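Local atomic coordinates of putative laminarinase (Phanerochaete chrysosporium, PDB entry 2W39), a protein that probably hydrolyses O-glycosidic bonds in beta-glucans such as laminarin and lichenin, as a family 16 glycoside hydrolase of a white-rot fungus. Residues A[32-37]-A[68-73]; A[167-172]-A[226-231]. One frame throughout, in Å; residues are numbered along the deposited sequence. Where two conformers were deposited one is given.

Interaction 1: residues A[32-37]-A[68-73]; sequences NYVDQA and GRNSVR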
loop_
_atom_site.group_PDB
_atom_site.type_symbol
_atom_site.label_atom_id
_atom_site.label_comp_id
_atom_site.label_asym_id
_atom_site.label_seq_id
_atom_site.Cartn_x
_atom_site.Cartn_y
_atom_site.Cartn_z
ATOM N N ASN A 32 1.713 -15.641 8.137
ATOM C CA ASN A 32 2.324 -16.689 7.336
ATOM C C ASN A 32 2.020 -16.376 5.877
ATOM O O ASN A 32 0.890 -16.599 5.416
ATOM C CB ASN A 32 1.786 -18.063 7.727
ATOM C CG ASN A 32 2.502 -19.175 7.005
ATOM O OD1 ASN A 32 3.721 -19.272 7.056
ATOM N ND2 ASN A 32 1.751 -20.012 6.316
ATOM N N TYR A 33 2.998 -15.817 5.175
ATOM C CA TYR A 33 2.817 -15.459 3.778
ATOM C C TYR A 33 2.949 -16.712 2.920
ATOM O O TYR A 33 4.001 -17.344 2.884
ATOM C CB TYR A 33 3.872 -14.448 3.381
ATOM C CG TYR A 33 3.583 -13.011 3.747
ATOM C CD1 TYR A 33 2.314 -12.448 3.563
ATOM C CD2 TYR A 33 4.615 -12.174 4.200
ATOM C CE1 TYR A 33 2.078 -11.093 3.850
ATOM C CE2 TYR A 33 4.381 -10.828 4.475
ATOM C CZ TYR A 33 3.122 -10.290 4.268
ATOM O OH TYR A 33 2.855 -8.956 4.486
ATOM N N VAL A 34 1.868 -17.056 2.230
ATOM C CA VAL A 34 1.815 -18.278 1.436
ATOM C C VAL A 34 2.117 -18.014 -0.023
ATOM O O VAL A 34 1.980 -16.893 -0.511
ATOM C CB VAL A 34 0.462 -18.999 1.608
ATOM C CG1 VAL A 34 0.253 -19.378 3.080
ATOM C CG2 VAL A 34 -0.695 -18.160 1.081
ATOM N N ASP A 35 2.565 -19.047 -0.725
ATOM C CA ASP A 35 2.821 -18.929 -2.146
ATOM C C ASP A 35 1.525 -18.922 -2.959
ATOM O O ASP A 35 0.430 -19.055 -2.420
ATOM C CB ASP A 35 3.850 -19.979 -2.640
ATOM C CG ASP A 35 3.272 -21.350 -2.882
ATOM O OD1 ASP A 35 4.028 -22.169 -3.449
ATOM O OD2 ASP A 35 2.128 -21.641 -2.501
ATOM N N GLN A 36 1.655 -18.744 -4.264
ATOM C CA GLN A 36 0.489 -18.590 -5.097
ATOM C C GLN A 36 -0.408 -19.831 -5.107
ATOM O O GLN A 36 -1.628 -19.714 -4.984
ATOM C CB GLN A 36 0.953 -18.252 -6.499
ATOM C CG GLN A 36 -0.137 -17.985 -7.451
ATOM C CD GLN A 36 0.333 -17.028 -8.532
ATOM O OE1 GLN A 36 1.093 -16.075 -8.279
ATOM N NE2 GLN A 36 -0.109 -17.278 -9.744
ATOM N N ALA A 37 0.195 -21.012 -5.269
ATOM C CA ALA A 37 -0.593 -22.244 -5.317
ATOM C C ALA A 37 -1.363 -22.405 -4.005
ATOM O O ALA A 37 -2.548 -22.746 -3.995
ATOM C CB ALA A 37 0.308 -23.458 -5.564
ATOM N N GLY A 68 2.085 -17.804 11.880
ATOM C CA GLY A 68 1.103 -16.732 11.939
ATOM C C GLY A 68 -0.095 -16.937 11.043
ATOM O O GLY A 68 -0.246 -17.977 10.400
ATOM N N ARG A 69 -0.954 -15.929 10.997
ATOM C CA ARG A 69 -2.196 -16.038 10.240
ATOM C C ARG A 69 -1.883 -16.022 8.752
ATOM O O ARG A 69 -1.137 -15.162 8.275
ATOM C CB ARG A 69 -3.155 -14.903 10.619
ATOM C CG ARG A 69 -4.545 -15.026 10.002
ATOM C CD ARG A 69 -5.619 -14.265 10.773
ATOM N NE ARG A 69 -5.897 -14.902 12.069
ATOM C CZ ARG A 69 -6.545 -16.055 12.239
ATOM N NH1 ARG A 69 -7.052 -16.729 11.207
ATOM N NH2 ARG A 69 -6.674 -16.537 13.468
ATOM N N ASN A 70 -2.446 -16.962 8.001
ATOM C CA ASN A 70 -2.157 -17.010 6.575
ATOM C C ASN A 70 -2.638 -15.746 5.876
ATOM O O ASN A 70 -3.750 -15.244 6.132
ATOM C CB ASN A 70 -2.819 -18.208 5.895
ATOM C CG ASN A 70 -2.190 -19.533 6.266
ATOM O OD1 ASN A 70 -1.077 -19.606 6.775
ATOM N ND2 ASN A 70 -2.915 -20.616 5.966
ATOM N N SER A 71 -1.782 -15.220 4.999
ATOM C CA SER A 71 -2.077 -14.021 4.235
ATOM C C SER A 71 -1.191 -14.031 2.995
ATOM O O SER A 71 -0.460 -15.007 2.753
ATOM C CB SER A 71 -1.825 -12.789 5.103
ATOM O OG SER A 71 -2.367 -11.634 4.476
ATOM N N VAL A 72 -1.247 -12.943 2.235
ATOM C CA VAL A 72 -0.518 -12.871 0.980
ATOM C C VAL A 72 0.208 -11.541 0.823
ATOM O O VAL A 72 -0.235 -10.495 1.328
ATOM C CB VAL A 72 -1.431 -13.145 -0.243
ATOM C CG1 VAL A 72 -2.037 -14.559 -0.183
ATOM C CG2 VAL A 72 -2.518 -12.093 -0.389
ATOM N N ARG A 73 1.304 -11.602 0.067
ATOM C CA ARG A 73 2.123 -10.460 -0.326
ATOM C C ARG A 73 2.465 -10.704 -1.792
ATOM O O ARG A 73 3.237 -11.610 -2.109
ATOM C CB ARG A 73 3.376 -10.404 0.548
ATOM C CG ARG A 73 4.410 -9.370 0.094
ATOM C CD ARG A 73 5.419 -9.122 1.168
ATOM N NE ARG A 73 6.609 -8.429 0.671
ATOM C CZ ARG A 73 7.402 -7.657 1.413
ATOM N NH1 ARG A 73 7.074 -7.331 2.656
ATOM N NH2 ARG A 73 8.504 -7.146 0.882
HETATM O O HOH W 1 5.081 -7.513 4.793
HETATM O O HOH W 2 2.441 -14.203 -0.095
#

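Interaction 2: residues A[167-172]-A[226-231]; sequences VQAPTA and TPTAFF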
loop_
_atom_site.group_PDB
_atom_site.type_symbol
_atom_site.label_atom_id
_atom_site.label_comp_id
_atom_site.label_asym_id
_atom_site.label_seq_id
_atom_site.Cartn_x
_atom_site.Cartn_y
_atom_site.Cartn_z
ATOM N N VAL A 167 3.357 11.775 4.660
ATOM C CA VAL A 167 2.279 12.724 4.481
ATOM C C VAL A 167 0.991 11.996 4.832
ATOM O O VAL A 167 0.753 10.878 4.358
ATOM C CB VAL A 167 2.200 13.227 3.019
ATOM C CG1 VAL A 167 0.983 14.142 2.805
ATOM C CG2 VAL A 167 3.488 13.961 2.628
ATOM N N GLN A 168 0.158 12.638 5.652
ATOM C CA GLN A 168 -1.163 12.116 6.010
ATOM C C GLN A 168 -2.224 12.674 5.062
ATOM O O GLN A 168 -2.288 13.891 4.854
ATOM C CB GLN A 168 -1.510 12.521 7.450
ATOM C CG GLN A 168 -0.517 12.045 8.502
ATOM C CD GLN A 168 -0.762 10.619 8.941
ATOM O OE1 GLN A 168 0.070 9.733 8.712
ATOM N NE2 GLN A 168 -1.906 10.385 9.588
ATOM N N ALA A 169 -3.065 11.806 4.497
ATOM C CA ALA A 169 -4.185 12.267 3.670
ATOM C C ALA A 169 -5.151 13.130 4.489
ATOM O O ALA A 169 -5.268 12.941 5.705
ATOM C CB ALA A 169 -4.920 11.107 3.060
ATOM N N PRO A 170 -5.838 14.084 3.838
ATOM C CA PRO A 170 -6.679 15.014 4.594
ATOM C C PRO A 170 -8.034 14.487 5.010
ATOM O O PRO A 170 -8.689 15.142 5.831
ATOM C CB PRO A 170 -6.856 16.182 3.618
ATOM C CG PRO A 170 -6.745 15.541 2.260
ATOM C CD PRO A 170 -5.711 14.480 2.422
ATOM N N THR A 171 -8.493 13.379 4.435
ATOM C CA THR A 171 -9.839 12.876 4.755
ATOM C C THR A 171 -9.818 11.498 5.393
ATOM O O THR A 171 -8.957 10.658 5.105
ATOM C CB THR A 171 -10.781 12.836 3.531
ATOM O OG1 THR A 171 -10.308 11.862 2.593
ATOM C CG2 THR A 171 -10.910 14.221 2.863
ATOM N N ALA A 172 -10.812 11.242 6.243
ATOM C CA ALA A 172 -10.954 9.945 6.893
ATOM C C ALA A 172 -11.166 8.815 5.887
ATOM O O ALA A 172 -10.657 7.703 6.083
ATOM C CB ALA A 172 -12.080 9.966 7.893
ATOM N N THR A 226 -4.156 19.205 -7.740
ATOM C CA THR A 226 -3.119 19.135 -6.735
ATOM C C THR A 226 -3.045 17.739 -6.116
ATOM O O THR A 226 -4.071 17.167 -5.752
ATOM C CB THR A 226 -3.405 20.202 -5.684
ATOM O OG1 THR A 226 -3.283 21.467 -6.328
ATOM C CG2 THR A 226 -2.457 20.119 -4.511
ATOM N N PRO A 227 -1.824 17.192 -5.976
ATOM C CA PRO A 227 -1.695 15.872 -5.363
ATOM C C PRO A 227 -2.021 15.873 -3.871
ATOM O O PRO A 227 -1.949 16.902 -3.189
ATOM C CB PRO A 227 -0.217 15.521 -5.602
ATOM C CG PRO A 227 0.459 16.838 -5.651
ATOM C CD PRO A 227 -0.513 17.749 -6.364
ATOM N N THR A 228 -2.373 14.705 -3.365
ATOM C CA THR A 228 -2.569 14.508 -1.942
ATOM C C THR A 228 -1.233 14.555 -1.189
ATOM O O THR A 228 -1.121 15.187 -0.133
ATOM C CB THR A 228 -3.292 13.174 -1.707
ATOM O OG1 THR A 228 -4.495 13.147 -2.487
ATOM C CG2 THR A 228 -3.640 13.009 -0.251
ATOM N N ALA A 229 -0.229 13.861 -1.742
ATOM C CA ALA A 229 1.137 13.911 -1.218
ATOM C C ALA A 229 2.065 14.304 -2.352
ATOM O O ALA A 229 1.942 13.815 -3.469
ATOM C CB ALA A 229 1.566 12.546 -0.648
ATOM N N PHE A 230 3.006 15.192 -2.046
ATOM C CA PHE A 230 4.008 15.682 -3.000
ATOM C C PHE A 230 5.364 15.564 -2.344
ATOM O O PHE A 230 5.587 16.038 -1.219
ATOM C CB PHE A 230 3.687 17.148 -3.319
ATOM C CG PHE A 230 4.598 17.830 -4.341
ATOM C CD1 PHE A 230 4.793 19.203 -4.251
ATOM C CD2 PHE A 230 5.204 17.148 -5.399
ATOM C CE1 PHE A 230 5.567 19.885 -5.175
ATOM C CE2 PHE A 230 5.979 17.825 -6.337
ATOM C CZ PHE A 230 6.154 19.203 -6.214
ATOM N N PHE A 231 6.266 14.922 -3.071
ATOM C CA PHE A 231 7.658 14.732 -2.670
ATOM C C PHE A 231 8.522 15.335 -3.769
ATOM O O PHE A 231 8.931 14.652 -4.705
ATOM C CB PHE A 231 7.954 13.249 -2.475
ATOM C CG PHE A 231 7.106 12.613 -1.419
ATOM C CD1 PHE A 231 6.003 11.820 -1.764
ATOM C CD2 PHE A 231 7.392 12.807 -0.065
ATOM C CE1 PHE A 231 5.215 11.241 -0.758
ATOM C CE2 PHE A 231 6.608 12.224 0.933
ATOM C CZ PHE A 231 5.520 11.439 0.578
#

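Interaction 1: residues A[32-37]-A[68-73]
Strand 31-33 pairs in parallel with the start of strand 69-76, N32 opposite N70 and Y33 opposite S71, through three backbone hydrogen bonds: N32 N to R69 O, S71 N to N32 O and V34 N to S71 O. This parallel pair belongs to a mixed sheet of the family 16 beta-sandwich. On the face of N32 and N70 the two asparagines run alongside each other in the same direction; N32 ND2 gives a hydrogen bond to N70 OD1 at 2.9 Å with an N-H...O angle of 165°, although the amide planes are turned 42° apart. Beside this polar pair V34 CG2 packs 4.0 Å from V72 CG1. Around Y33 the packing is a CH-pi contact: R73 CB sits over one ring face, 3.7 Å from the ring centroid and 14° off its normal. CG of R73 is anti to its backbone N, and the extended chain brings NE past the ring. There NE forms a salt bridge with E21, while NH2 bridges to E107 and hydrogen-bonds a bound glucose. One water lies in the planes of both ring and guanidinium, 2.7 Å from Y33 OH and 2.9 Å from R73 NH1.

Interaction 2: residues A[167-172]-A[226-231]
V167 and F231 pass one another with their side chains running in opposing directions, and V167 CG2 comes within 3.8 Å of F231 CZ, meeting the ring obliquely at its far end. CG2 of V167 stands beside its own backbone N, anti to the carbonyl carbon, while CG1 is anti to the N (chi1 175°); the two methyls thus diverge, CG2 to the phenyl ring and CG1 toward T228 O and A229 CB. V167 CB is 3.8 Å from A229 CB, and V167 CG1 is 3.8 Å from T228 O. An alanine in place of V167 would probably open a gap beside F231 CZ and T228 O, since the methyls that fill it would be gone. Further along, the T228 methyl does the touching: CG2 lies 3.7 Å from P170 CD, the two side chains crossing obliquely, and 4.0 Å from A169 CB. The hydroxyl branch OG1 accepts a hydrogen bond from the backbone N of F200. The segments run nearly antiparallel (164°) with no hydrogen bond between them; the contact is made mostly by apolar side chains, between two sheets of the beta-sandwich. T228 and A229 together stand opposite V198 in a classic beta bulge, where strand 229-232 begins to pair with strand 195-202. Within the mixed sheet, strand 165-168 pairs with strands 129-133 and 149-152; M130 touches T228 and L132 touches F231.

Interactions 1 and 2 follow one another along the chain, the first closing before the second opens, and lie on opposite sides of its centre, with centres about 31 Å apart and nearest atoms about 19 Å apart. They do not touch, yet both reach the same mixed sheet: 32-37 with 68-73 pairs two of its strands by backbone bonds, whereas 167-172 with 226-231 joins its strand 165-168 to strand 229-232 of the other large sheet by side chains. One contact therefore works within a sheet, the other between sheets. Only interaction 1 reaches the bound sugars directly, through R73; in interaction 2 the side chain of F231 is about 11 Å from the bound D-glucono-1,5-lactone (LGC).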